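Local coordinates for protein sulfoquinovosidase (Escherichia coli, PDB 5AEG) that hydrolyses sulfoquinovosyl diacylglycerides, the plant sulfolipids, and simpler sulfoquinovosides such as sulfoquinovosyl glycerol, releasing sulfoquinovose for use as a source of carbon and sulfur, at residues Leu39-Gly44 with Gln108-Asn113; Ile65-Ala70 with Ile89-Asn94; Val197-Tyr202 with Leu215-Asp220; Tyr353-Ala358 with Thr414-Gly419. All coordinates share one frame; numbering follows the deposited sequence.

How the interactions relate
Three of the four contacts form a connected patch in the N-terminal β-domain, and the fourth lies in the TIM barrel. Interactions 1 and 2, with centres about 9 Å apart, lie on neighbouring strands: Ile41 O probably accepts from Ile65 N at 2.8 Å, and Asp110 N probably donates to Ser90 O at 2.9 Å. Interaction 3 joins interaction 1 through Asn109 N and Asp220 O, 2.8 Å apart and probably hydrogen-bonded. Interaction 4 touches none of them; its nearest atoms to interaction 3 are about 9 Å away. All four lie away from the catalytic, substrate-binding and calcium-binding residues, although segment 414-419 follows the nucleophile Asp405 and the probable active-site residue Glu408 in one barrel loop.

Interaction 1: residues Leu39-Gly44 with Gln108-Asn113; sequences LWIGSG and QNDNLN
Ile41 and Asn109 reach toward each other tip to tip, a branched aliphatic chain against a flat carboxamide. Ile41 CG2 comes to 3.3 Å from Asn109 OD1, while Ile41 CD1 lies 3.9 Å from Asn109 CG, so both methyl groups of the isoleucine touch the same amide. This grip depends on Ile41 holding CG1 between its backbone N and carbonyl carbon (chi1 70°), a position that leaves CG2 beside the N. Ile41 CD1 also touches the carboxylate of Asp110, 4.0 Å from OD1. Farther along, Ser43 CB meets the backbone carbonyl Asn113 O at 3.4 Å. The contact illustrates packing inside the β-sandwich of a galactose mutarotase-like domain, where strand 39-49 faces the end of strand 103-109 and the turn beyond it. Asn109 OD1 is buried here without a polar partner, whereas ND2 donates to His114 O. An alanine at Asn109 would probably leave that His114 carbonyl without this donor and open a gap beside the Ile41 methyls. Second-shell bonds set the shape of the turn: Asp110 OD1 accepts from Asn111 N and also pairs with His114 ND1, and Asn113 N bonds to Asn111 OD1 at 2.9 Å, in the carbonyl plane on a lone pair, forming an Asx turn. Ser43 OG, for its part, is held by Gln62 NE2.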
loop_
_atom_site.group_PDB
_atom_site.type_symbol
_atom_site.label_atom_id
_atom_site.label_comp_id
_atom_site.label_asym_id
_atom_site.label_seq_id
_atom_site.Cartn_x
_atom_site.Cartn_y
_atom_site.Cartn_z
ATOM N N LEU A 39 15.558 8.514 25.998
ATOM C CA LEU A 39 16.433 7.725 25.091
ATOM C C LEU A 39 17.121 6.575 25.736
ATOM O O LEU A 39 17.620 6.695 26.861
ATOM C CB LEU A 39 17.396 8.614 24.374
ATOM C CG LEU A 39 18.474 8.052 23.483
ATOM C CD1 LEU A 39 17.905 7.443 22.183
ATOM C CD2 LEU A 39 19.459 9.103 23.086
ATOM N N TRP A 40 17.002 5.390 25.079
ATOM C CA TRP A 40 17.739 4.201 25.430
ATOM C C TRP A 40 18.503 3.739 24.186
ATOM O O TRP A 40 18.035 3.880 23.051
ATOM C CB TRP A 40 16.820 3.027 25.891
ATOM C CG TRP A 40 16.033 3.139 27.128
ATOM C CD1 TRP A 40 16.199 2.412 28.222
ATOM C CD2 TRP A 40 14.911 4.003 27.378
ATOM N NE1 TRP A 40 15.255 2.711 29.164
ATOM C CE2 TRP A 40 14.471 3.733 28.689
ATOM C CE3 TRP A 40 14.265 4.990 26.634
ATOM C CZ2 TRP A 40 13.395 4.396 29.287
ATOM C CZ3 TRP A 40 13.193 5.664 27.195
ATOM C CH2 TRP A 40 12.735 5.338 28.504
ATOM N N ILE A 41 19.727 3.232 24.376
ATOM C CA ILE A 41 20.473 2.592 23.327
ATOM C C ILE A 41 20.981 1.215 23.801
ATOM O O ILE A 41 21.018 0.903 24.971
ATOM C CB ILE A 41 21.607 3.457 22.766
ATOM C CG1 ILE A 41 22.782 3.637 23.768
ATOM C CG2 ILE A 41 21.074 4.844 22.467
ATOM C CD1 ILE A 41 24.032 4.262 23.119
ATOM N N GLY A 42 21.433 0.425 22.860
ATOM C CA GLY A 42 21.927 -0.881 23.214
ATOM C C GLY A 42 22.275 -1.676 21.990
ATOM O O GLY A 42 22.649 -1.144 20.976
ATOM N N SER A 43 22.091 -2.975 22.080
ATOM C CA SER A 43 22.442 -3.808 20.981
ATOM C C SER A 43 21.644 -5.111 20.966
ATOM O O SER A 43 21.108 -5.579 21.964
ATOM C CB SER A 43 23.939 -4.180 20.954
ATOM O OG SER A 43 24.206 -5.015 22.089
ATOM N N GLY A 44 21.560 -5.662 19.763
ATOM C CA GLY A 44 20.845 -6.939 19.607
ATOM C C GLY A 44 21.317 -7.656 18.386
ATOM O O GLY A 44 22.022 -7.077 17.534
ATOM N N GLN A 108 22.886 9.906 16.653
ATOM C CA GLN A 108 23.990 9.018 16.334
ATOM C C GLN A 108 24.595 8.388 17.604
ATOM O O GLN A 108 25.032 9.107 18.480
ATOM C CB GLN A 108 25.018 9.788 15.487
ATOM C CG GLN A 108 26.302 9.027 15.113
ATOM C CD GLN A 108 26.040 7.766 14.261
ATOM O OE1 GLN A 108 25.681 7.850 13.082
ATOM N NE2 GLN A 108 26.172 6.575 14.876
ATOM N N ASN A 109 24.575 7.055 17.715
ATOM C CA ASN A 109 25.078 6.371 18.875
ATOM C C ASN A 109 26.635 6.456 18.795
ATOM O O ASN A 109 27.192 6.567 17.692
ATOM C CB ASN A 109 24.643 4.924 18.943
ATOM C CG ASN A 109 23.179 4.775 19.297
ATOM O OD1 ASN A 109 22.513 5.750 19.610
ATOM N ND2 ASN A 109 22.671 3.523 19.256
ATOM N N ASP A 110 27.258 6.402 19.960
ATOM C CA ASP A 110 28.741 6.426 20.109
ATOM C C ASP A 110 29.469 5.530 19.181
ATOM O O ASP A 110 30.396 5.900 18.539
ATOM C CB ASP A 110 29.143 6.093 21.580
ATOM C CG ASP A 110 28.480 4.771 22.173
ATOM O OD1 ASP A 110 27.666 4.047 21.449
ATOM O OD2 ASP A 110 28.682 4.453 23.420
ATOM N N ASN A 111 29.044 4.297 19.066
ATOM C CA ASN A 111 29.628 3.451 18.018
ATOM C C ASN A 111 28.604 2.514 17.378
ATOM O O ASN A 111 27.508 2.216 18.001
ATOM C CB ASN A 111 30.794 2.682 18.620
ATOM C CG ASN A 111 30.362 1.735 19.711
ATOM O OD1 ASN A 111 29.788 0.672 19.454
ATOM N ND2 ASN A 111 30.620 2.102 20.928
ATOM N N LEU A 112 29.035 1.994 16.222
ATOM C CA LEU A 112 28.271 1.079 15.376
ATOM C C LEU A 112 27.817 -0.149 16.118
ATOM O O LEU A 112 26.804 -0.700 15.740
ATOM C CB LEU A 112 29.062 0.605 14.122
ATOM C CG LEU A 112 29.171 1.479 12.865
ATOM C CD1 LEU A 112 29.908 0.693 11.772
ATOM C CD2 LEU A 112 27.819 1.961 12.343
ATOM N N ASN A 113 28.494 -0.558 17.206
ATOM C CA ASN A 113 28.076 -1.773 17.899
ATOM C C ASN A 113 26.806 -1.607 18.668
ATOM O O ASN A 113 26.142 -2.573 18.979
ATOM C CB ASN A 113 29.169 -2.317 18.819
ATOM C CG ASN A 113 30.380 -2.742 18.027
ATOM O OD1 ASN A 113 30.247 -3.542 17.131
ATOM N ND2 ASN A 113 31.494 -2.098 18.243
#

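Interaction 2: residues Ile65-Ala70 with Ile89-Asn94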
loop_
_atom_site.group_PDB
_atom_site.type_symbol
_atom_site.label_atom_id
_atom_site.label_comp_id
_atom_site.label_asym_id
_atom_site.label_seq_id
_atom_site.Cartn_x
_atom_site.Cartn_y
_atom_site.Cartn_z
ATOM N N ILE A 65 19.975 0.240 27.515
ATOM C CA ILE A 65 20.520 1.125 28.577
ATOM C C ILE A 65 19.954 2.514 28.426
ATOM O O ILE A 65 20.027 3.087 27.339
ATOM C CB ILE A 65 22.057 1.273 28.426
ATOM C CG1 ILE A 65 22.698 -0.091 28.417
ATOM C CG2 ILE A 65 22.600 2.073 29.597
ATOM C CD1 ILE A 65 24.040 -0.152 27.756
ATOM N N ALA A 66 19.422 3.043 29.509
ATOM C CA ALA A 66 18.797 4.337 29.551
ATOM C C ALA A 66 19.884 5.377 29.655
ATOM O O ALA A 66 20.778 5.243 30.534
ATOM C CB ALA A 66 17.873 4.409 30.774
ATOM N N LEU A 67 19.884 6.328 28.725
ATOM C CA LEU A 67 20.822 7.438 28.708
ATOM C C LEU A 67 20.196 8.574 29.505
ATOM O O LEU A 67 19.588 9.486 28.985
ATOM C CB LEU A 67 21.269 7.826 27.324
ATOM C CG LEU A 67 21.814 6.713 26.473
ATOM C CD1 LEU A 67 22.369 7.322 25.195
ATOM C CD2 LEU A 67 22.900 5.903 27.147
ATOM N N THR A 68 20.407 8.472 30.817
ATOM C CA THR A 68 19.763 9.353 31.767
ATOM C C THR A 68 20.404 10.767 31.798
ATOM O O THR A 68 19.728 11.777 32.120
ATOM C CB THR A 68 19.857 8.762 33.145
ATOM O OG1 THR A 68 21.233 8.499 33.437
ATOM C CG2 THR A 68 19.040 7.453 33.261
ATOM N N ASP A 69 21.675 10.869 31.425
ATOM C CA ASP A 69 22.388 12.151 31.555
ATOM C C ASP A 69 22.435 12.882 30.255
ATOM O O ASP A 69 22.671 12.292 29.183
ATOM C CB ASP A 69 23.855 11.924 31.996
ATOM C CG ASP A 69 23.984 11.091 33.246
ATOM O OD1 ASP A 69 22.993 10.985 34.008
ATOM O OD2 ASP A 69 25.059 10.469 33.447
ATOM N N ALA A 70 22.209 14.199 30.296
ATOM C CA ALA A 70 22.276 15.002 29.096
ATOM C C ALA A 70 23.019 16.326 29.337
ATOM O O ALA A 70 22.732 17.001 30.305
ATOM C CB ALA A 70 20.881 15.324 28.615
ATOM N N ILE A 89 29.234 5.189 27.724
ATOM C CA ILE A 89 28.102 4.922 26.789
ATOM C C ILE A 89 27.484 6.266 26.483
ATOM O O ILE A 89 27.103 6.983 27.418
ATOM C CB ILE A 89 27.050 3.988 27.470
ATOM C CG1 ILE A 89 27.745 2.791 28.084
ATOM C CG2 ILE A 89 25.951 3.532 26.477
ATOM C CD1 ILE A 89 27.040 2.275 29.336
ATOM N N SER A 90 27.340 6.604 25.204
ATOM C CA SER A 90 26.794 7.866 24.874
ATOM C C SER A 90 26.157 7.874 23.499
ATOM O O SER A 90 26.407 6.967 22.630
ATOM C CB SER A 90 27.923 8.951 24.934
ATOM O OG SER A 90 28.891 8.648 24.003
ATOM N N ALA A 91 25.382 8.932 23.274
ATOM C CA ALA A 91 24.875 9.198 21.922
ATOM C C ALA A 91 24.685 10.711 21.743
ATOM O O ALA A 91 24.493 11.399 22.720
ATOM C CB ALA A 91 23.499 8.502 21.757
ATOM N N THR A 92 24.622 11.188 20.527
ATOM C CA THR A 92 24.357 12.635 20.292
ATOM C C THR A 92 23.060 12.821 19.515
ATOM O O THR A 92 22.736 12.022 18.627
ATOM C CB THR A 92 25.443 13.341 19.483
ATOM O OG1 THR A 92 25.575 12.644 18.293
ATOM C CG2 THR A 92 26.806 13.294 20.196
ATOM N N LEU A 93 22.317 13.845 19.880
ATOM C CA LEU A 93 21.092 14.226 19.177
ATOM C C LEU A 93 21.232 15.654 18.751
ATOM O O LEU A 93 21.385 16.549 19.608
ATOM C CB LEU A 93 19.884 14.069 20.102
ATOM C CG LEU A 93 18.553 14.617 19.537
ATOM C CD1 LEU A 93 18.153 13.778 18.319
ATOM C CD2 LEU A 93 17.477 14.672 20.570
ATOM N N ASN A 94 21.288 15.879 17.454
ATOM C CA ASN A 94 21.238 17.186 16.894
ATOM C C ASN A 94 19.800 17.580 16.560
ATOM O O ASN A 94 19.059 16.799 15.901
ATOM C CB ASN A 94 22.094 17.264 15.634
ATOM C CG ASN A 94 22.943 18.503 15.631
ATOM O OD1 ASN A 94 24.085 18.439 16.086
ATOM N ND2 ASN A 94 22.365 19.661 15.231
#
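Ile65 and Leu67 meet Ile89 and Ala91 in a partly buried apolar cluster of the N-terminal β-sandwich, the galactose mutarotase-like domain of family 31 glycoside hydrolases. The first pair sits on strand 56-74, whose regular course is broken around Thr68, and the second on strand 89-97. The two segments do not pair through their backbones. Both bond to strand 79-85 between them, Asp69 with Ser84 and Ala91 with Phe83, while Ile65 and Leu67 also bond to strand 39-49; what passes directly between the segments is van der Waals packing. The CA atoms of Leu67 and Ser90 are nevertheless 7.1 Å apart, closer than strands two places apart in a flat sheet would be, which is consistent with the β-structure curling here.

Leu67 is the wedge of the contact. Its CG stands beside the backbone N, anti to the carbonyl carbon (chi1 -53°), and its two methyls meet different residues, Ile89 and Ala91. Leu67 CD2 lies 3.9 Å from Ile89 CG2, where the two side chains cross obliquely. Ile41, from the adjacent strand 39-49, packs against both Leu67 and Ile89 and so continues the apolar cluster. At the other end of the contact the isoleucines approach tip to tip, with Ile65 CD1 at 4.2 Å from Ile89 CD1. Beyond Leu67 the chain turns polar: Thr68 OG1 donates to Asp69 OD1 from above the carboxylate plane, and the same oxygen forms a salt bridge with Lys34. Leu67 CD1, the other methyl, rests 3.8 Å from Ala91 CB and 3.9 Å from Ala91 N.

Interaction 3: residues Val197-Tyr202 with Leu215-Asp220; sequences VDNSCY and LALWED
Tyr202 holds CG anti to its backbone N (chi1 179°), and Trp218 holds CG beside its own N, anti to the carbonyl carbon (chi1 -70°); these torsions set each CG on the side from which the two rings meet. Tyr202 CD1 sits 3.2 Å above the indole plane of Trp218, over the centre of the ring. The pair meets obliquely, its planes 36° apart. The backbones of the same residues are tied as well: Trp218 N donates to Tyr202 O at 3.0 Å, nearly along the C=O axis. Here the loop joining strands 193-197 and 203-206 of the N-terminal β-domain meets the chain as it leaves strand 212-217. Ser200 OG carries the loop onward to Ile424 O of helix 422-444 in the TIM barrel, and Arg116 makes a cation-pi contact with Trp218. An alanine in place of Trp218 takes the indole from the face of Tyr202 and would probably open a gap there and deprive Arg116 of its aromatic partner. At the polar end of the contact, Asn199 ND2 donates both to Lys221 O and to Glu219 OE1, the latter 3.0 Å away and reached from above the carboxylate plane. A water donates to Glu219 OE1 at 2.6 Å and accepts from Ser200 N. The Leu217 side chain crosses that of Asn199 at about a right angle, its CD2 3.5 Å from Asn199 ND2, and its tip also meets Val197 CG1 at 4.1 Å.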
loop_
_atom_site.group_PDB
_atom_site.type_symbol
_atom_site.label_atom_id
_atom_site.label_comp_id
_atom_site.label_asym_id
_atom_site.label_seq_id
_atom_site.Cartn_x
_atom_site.Cartn_y
_atom_site.Cartn_z
ATOM N N VAL A 197 10.639 9.044 9.292
ATOM C CA VAL A 197 11.965 8.532 9.713
ATOM C C VAL A 197 12.683 8.026 8.446
ATOM O O VAL A 197 12.140 7.248 7.623
ATOM C CB VAL A 197 11.882 7.488 10.798
ATOM C CG1 VAL A 197 13.255 6.903 11.184
ATOM C CG2 VAL A 197 11.165 7.985 12.036
ATOM N N ASP A 198 13.913 8.456 8.254
ATOM C CA ASP A 198 14.608 8.130 7.010
ATOM C C ASP A 198 15.081 6.702 6.971
ATOM O O ASP A 198 15.269 6.132 5.899
ATOM C CB ASP A 198 15.858 9.001 6.776
ATOM C CG ASP A 198 15.536 10.380 6.328
ATOM O OD1 ASP A 198 14.395 10.717 5.927
ATOM O OD2 ASP A 198 16.490 11.169 6.314
ATOM N N ASN A 199 15.266 6.088 8.081
ATOM C CA ASN A 199 15.901 4.766 8.017
ATOM C C ASN A 199 15.064 3.684 7.281
ATOM O O ASN A 199 13.831 3.807 7.184
ATOM C CB ASN A 199 16.034 4.301 9.437
ATOM C CG ASN A 199 16.865 5.235 10.316
ATOM O OD1 ASN A 199 16.582 6.447 10.405
ATOM N ND2 ASN A 199 17.852 4.624 11.041
ATOM N N SER A 200 15.697 2.592 6.881
ATOM C CA SER A 200 14.985 1.411 6.323
ATOM C C SER A 200 15.251 0.132 7.092
ATOM O O SER A 200 14.845 -0.945 6.696
ATOM C CB SER A 200 15.283 1.269 4.837
ATOM O OG SER A 200 16.643 0.921 4.683
ATOM N N CYS A 201 15.921 0.220 8.232
ATOM C CA CYS A 201 16.068 -0.894 9.145
ATOM C C CYS A 201 14.750 -1.371 9.711
ATOM O O CYS A 201 13.749 -0.633 9.599
ATOM C CB CYS A 201 17.028 -0.516 10.306
ATOM S SG CYS A 201 16.447 0.921 11.258
ATOM N N TYR A 202 14.723 -2.567 10.347
ATOM C CA TYR A 202 13.599 -2.963 11.186
ATOM C C TYR A 202 13.270 -1.850 12.151
ATOM O O TYR A 202 14.205 -1.274 12.756
ATOM C CB TYR A 202 13.909 -4.222 11.946
ATOM C CG TYR A 202 12.780 -4.661 12.836
ATOM C CD1 TYR A 202 12.654 -4.165 14.108
ATOM C CD2 TYR A 202 11.717 -5.509 12.350
ATOM C CE1 TYR A 202 11.639 -4.548 14.941
ATOM C CE2 TYR A 202 10.679 -5.886 13.205
ATOM C CZ TYR A 202 10.643 -5.404 14.481
ATOM O OH TYR A 202 9.644 -5.820 15.309
ATOM N N LEU A 215 9.459 4.688 19.627
ATOM C CA LEU A 215 9.968 4.279 18.354
ATOM C C LEU A 215 11.257 3.502 18.571
ATOM O O LEU A 215 12.277 4.080 19.047
ATOM C CB LEU A 215 10.241 5.480 17.520
ATOM C CG LEU A 215 9.135 6.559 17.426
ATOM C CD1 LEU A 215 9.587 7.573 16.397
ATOM C CD2 LEU A 215 7.828 5.989 17.044
ATOM N N ALA A 216 11.224 2.235 18.216
ATOM C CA ALA A 216 12.366 1.341 18.284
ATOM C C ALA A 216 12.992 1.147 16.914
ATOM O O ALA A 216 12.280 0.845 15.926
ATOM C CB ALA A 216 11.999 0.041 18.914
ATOM N N LEU A 217 14.317 1.366 16.831
ATOM C CA LEU A 217 15.046 1.169 15.606
ATOM C C LEU A 217 16.180 0.148 15.798
ATOM O O LEU A 217 16.879 0.152 16.834
ATOM C CB LEU A 217 15.679 2.460 15.050
ATOM C CG LEU A 217 14.813 3.637 14.703
ATOM C CD1 LEU A 217 14.611 4.494 15.891
ATOM C CD2 LEU A 217 15.466 4.414 13.589
ATOM N N TRP A 218 16.387 -0.692 14.786
ATOM C CA TRP A 218 17.522 -1.618 14.769
ATOM C C TRP A 218 18.641 -0.999 13.975
ATOM O O TRP A 218 19.037 -1.486 12.903
ATOM C CB TRP A 218 17.124 -2.964 14.207
ATOM C CG TRP A 218 16.237 -3.693 15.130
ATOM C CD1 TRP A 218 15.601 -3.179 16.198
ATOM C CD2 TRP A 218 15.768 -5.055 14.997
ATOM N NE1 TRP A 218 14.875 -4.148 16.830
ATOM C CE2 TRP A 218 14.922 -5.299 16.073
ATOM C CE3 TRP A 218 16.049 -6.097 14.106
ATOM C CZ2 TRP A 218 14.331 -6.553 16.293
ATOM C CZ3 TRP A 218 15.437 -7.348 14.308
ATOM C CH2 TRP A 218 14.610 -7.562 15.394
ATOM N N GLU A 219 19.143 0.122 14.454
ATOM C CA GLU A 219 20.275 0.781 13.831
ATOM C C GLU A 219 20.947 1.655 14.915
ATOM O O GLU A 219 20.396 1.854 15.991
ATOM C CB GLU A 219 19.877 1.634 12.637
ATOM C CG GLU A 219 20.946 1.753 11.572
ATOM C CD GLU A 219 20.463 2.192 10.215
ATOM O OE1 GLU A 219 19.226 2.192 9.891
ATOM O OE2 GLU A 219 21.358 2.559 9.426
ATOM N N ASP A 220 22.183 2.045 14.628
ATOM C CA ASP A 220 22.962 2.934 15.469
ATOM C C ASP A 220 22.785 4.374 15.211
ATOM O O ASP A 220 23.383 5.215 15.929
ATOM C CB ASP A 220 24.457 2.579 15.234
ATOM C CG ASP A 220 24.893 2.915 13.807
ATOM O OD1 ASP A 220 24.393 2.279 12.862
ATOM O OD2 ASP A 220 25.617 3.894 13.594
HETATM O O HOH W 1 18.450 2.663 7.430
#

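Interaction 4: residues Tyr353-Ala358 with Thr414-Gly419; sequences YLAKDA and TYLHNG
Tyr415 brings its side chain against the backbone of Lys356, Asp357 and Ala358, and atom after atom of one edge meets that chain. Tyr415 CB lies 3.7 Å from Lys356 O, the carbonyl that also sits at the ring edge, in its plane. CG, beside the backbone N and anti to the carbonyl carbon (chi1 -69°), is near both Lys356 O and Asp357 O. From there the ring lies beside the next peptide: Tyr415 CD1 is 3.6 Å from Asp357 C. One atom farther, Tyr415 CE1 comes to 3.4 Å from Ala358 CA, an approach that is oblique to the ring. CZ is near Ala358 CA and CB, and at the tip Tyr415 OH lies 3.9 Å from Ala358 CB.

At the root of the ring the two backbones are bonded to each other. Lys356 N donates to Tyr415 O at 3.0 Å with a nearly straight N-H...O angle of 167°, and Tyr415 N returns a bond to Lys356 O at 2.8 Å. That carbonyl oxygen is also approached by Thr414 CA in a CA-H...O contact. Ala355 CB fills in beside the bonded pair, touching the methyls Thr414 CG2 and Leu416 CD2. The Lys356 side chain takes another course, its NZ forming a salt bridge with Asp362. From Leu416 to Gly419 the chain makes a type I turn, closed by a bond from Gly419 N to Leu416 O, just ahead of helix 422-444, whose Met425 and Trp429 pack on Leu416. The pair Lys356 and Tyr415 is a single antiparallel β-bridge, hydrogen-bonded in both directions, joining two loops of the family 31 TIM-barrel domain.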
loop_
_atom_site.group_PDB
_atom_site.type_symbol
_atom_site.label_atom_id
_atom_site.label_comp_id
_atom_site.label_asym_id
_atom_site.label_seq_id
_atom_site.Cartn_x
_atom_site.Cartn_y
_atom_site.Cartn_z
ATOM N N TYR A 353 24.107 -9.874 -12.806
ATOM C CA TYR A 353 22.917 -9.029 -12.488
ATOM C C TYR A 353 22.038 -9.567 -11.318
ATOM O O TYR A 353 21.035 -8.898 -10.919
ATOM C CB TYR A 353 22.049 -8.865 -13.757
ATOM C CG TYR A 353 22.643 -8.037 -14.915
ATOM C CD1 TYR A 353 23.743 -7.211 -14.731
ATOM C CD2 TYR A 353 22.087 -8.090 -16.207
ATOM C CE1 TYR A 353 24.269 -6.454 -15.760
ATOM C CE2 TYR A 353 22.621 -7.336 -17.252
ATOM C CZ TYR A 353 23.719 -6.524 -16.996
ATOM O OH TYR A 353 24.311 -5.729 -17.924
ATOM N N LEU A 354 22.372 -10.750 -10.781
ATOM C CA LEU A 354 21.672 -11.367 -9.660
ATOM C C LEU A 354 22.307 -11.067 -8.322
ATOM O O LEU A 354 23.508 -10.802 -8.249
ATOM C CB LEU A 354 21.538 -12.864 -9.866
ATOM C CG LEU A 354 20.818 -13.304 -11.149
ATOM C CD1 LEU A 354 20.803 -14.814 -11.302
ATOM C CD2 LEU A 354 19.364 -12.822 -11.168
ATOM N N ALA A 355 21.480 -10.999 -7.276
ATOM C CA ALA A 355 21.978 -10.981 -5.926
ATOM C C ALA A 355 22.730 -12.248 -5.672
ATOM O O ALA A 355 22.411 -13.290 -6.243
ATOM C CB ALA A 355 20.816 -10.912 -4.926
ATOM N N LYS A 356 23.644 -12.207 -4.712
ATOM C CA LYS A 356 24.364 -13.435 -4.300
ATOM C C LYS A 356 24.054 -13.967 -2.943
ATOM O O LYS A 356 23.411 -13.313 -2.109
ATOM C CB LYS A 356 25.855 -13.133 -4.388
ATOM C CG LYS A 356 26.321 -13.265 -5.845
ATOM C CD LYS A 356 27.046 -12.050 -6.348
ATOM C CE LYS A 356 27.759 -12.356 -7.677
ATOM N NZ LYS A 356 27.151 -13.390 -8.569
ATOM N N ASP A 357 24.476 -15.207 -2.718
ATOM C CA ASP A 357 24.383 -15.862 -1.439
ATOM C C ASP A 357 25.736 -15.797 -0.707
ATOM O O ASP A 357 26.654 -15.163 -1.218
ATOM C CB ASP A 357 23.769 -17.260 -1.536
ATOM C CG ASP A 357 24.647 -18.314 -2.231
ATOM O OD1 ASP A 357 25.845 -18.099 -2.493
ATOM O OD2 ASP A 357 24.049 -19.390 -2.461
ATOM N N ALA A 358 25.784 -16.291 0.517
ATOM C CA ALA A 358 26.990 -16.077 1.378
ATOM C C ALA A 358 28.215 -16.731 0.716
ATOM O O ALA A 358 29.291 -16.125 0.646
ATOM C CB ALA A 358 26.760 -16.631 2.776
ATOM N N THR A 414 20.637 -12.402 1.297
ATOM C CA THR A 414 21.270 -11.996 0.059
ATOM C C THR A 414 22.419 -11.041 0.354
ATOM O O THR A 414 22.443 -10.400 1.421
ATOM C CB THR A 414 20.307 -11.228 -0.883
ATOM O OG1 THR A 414 19.685 -10.161 -0.141
ATOM C CG2 THR A 414 19.271 -12.195 -1.444
ATOM N N TYR A 415 23.335 -10.955 -0.626
ATOM C CA TYR A 415 24.466 -10.075 -0.639
ATOM C C TYR A 415 24.325 -9.273 -1.900
ATOM O O TYR A 415 24.200 -9.831 -2.995
ATOM C CB TYR A 415 25.795 -10.875 -0.603
ATOM C CG TYR A 415 25.933 -11.513 0.717
ATOM C CD1 TYR A 415 25.271 -12.676 0.990
ATOM C CD2 TYR A 415 26.624 -10.881 1.755
ATOM C CE1 TYR A 415 25.296 -13.227 2.253
ATOM C CE2 TYR A 415 26.679 -11.446 3.014
ATOM C CZ TYR A 415 25.997 -12.613 3.247
ATOM O OH TYR A 415 26.015 -13.230 4.455
ATOM N N LEU A 416 24.330 -7.954 -1.707
ATOM C CA LEU A 416 23.978 -7.003 -2.702
ATOM C C LEU A 416 25.176 -6.234 -3.199
ATOM O O LEU A 416 26.115 -5.983 -2.438
ATOM C CB LEU A 416 22.979 -5.990 -2.118
ATOM C CG LEU A 416 21.750 -6.783 -1.669
ATOM C CD1 LEU A 416 20.985 -6.091 -0.619
ATOM C CD2 LEU A 416 20.935 -7.229 -2.883
ATOM N N HIS A 417 25.060 -5.799 -4.448
ATOM C CA HIS A 417 26.102 -5.073 -5.160
ATOM C C HIS A 417 26.539 -3.791 -4.485
ATOM O O HIS A 417 27.709 -3.456 -4.555
ATOM C CB HIS A 417 25.664 -4.755 -6.546
ATOM C CG HIS A 417 26.735 -4.225 -7.430
ATOM N ND1 HIS A 417 26.999 -2.883 -7.556
ATOM C CD2 HIS A 417 27.595 -4.860 -8.261
ATOM C CE1 HIS A 417 28.003 -2.702 -8.401
ATOM N NE2 HIS A 417 28.369 -3.889 -8.851
ATOM N N ASN A 418 25.627 -3.064 -3.858
ATOM C CA ASN A 418 26.011 -1.857 -3.201
ATOM C C ASN A 418 26.706 -2.102 -1.827
ATOM O O ASN A 418 27.005 -1.180 -1.186
ATOM C CB ASN A 418 24.812 -0.893 -3.086
ATOM C CG ASN A 418 23.729 -1.412 -2.104
ATOM O OD1 ASN A 418 23.847 -2.478 -1.571
ATOM N ND2 ASN A 418 22.716 -0.607 -1.851
ATOM N N GLY A 419 26.874 -3.334 -1.395
ATOM C CA GLY A 419 27.419 -3.716 -0.106
ATOM C C GLY A 419 26.638 -3.284 1.112
ATOM O O GLY A 419 27.155 -3.350 2.228
#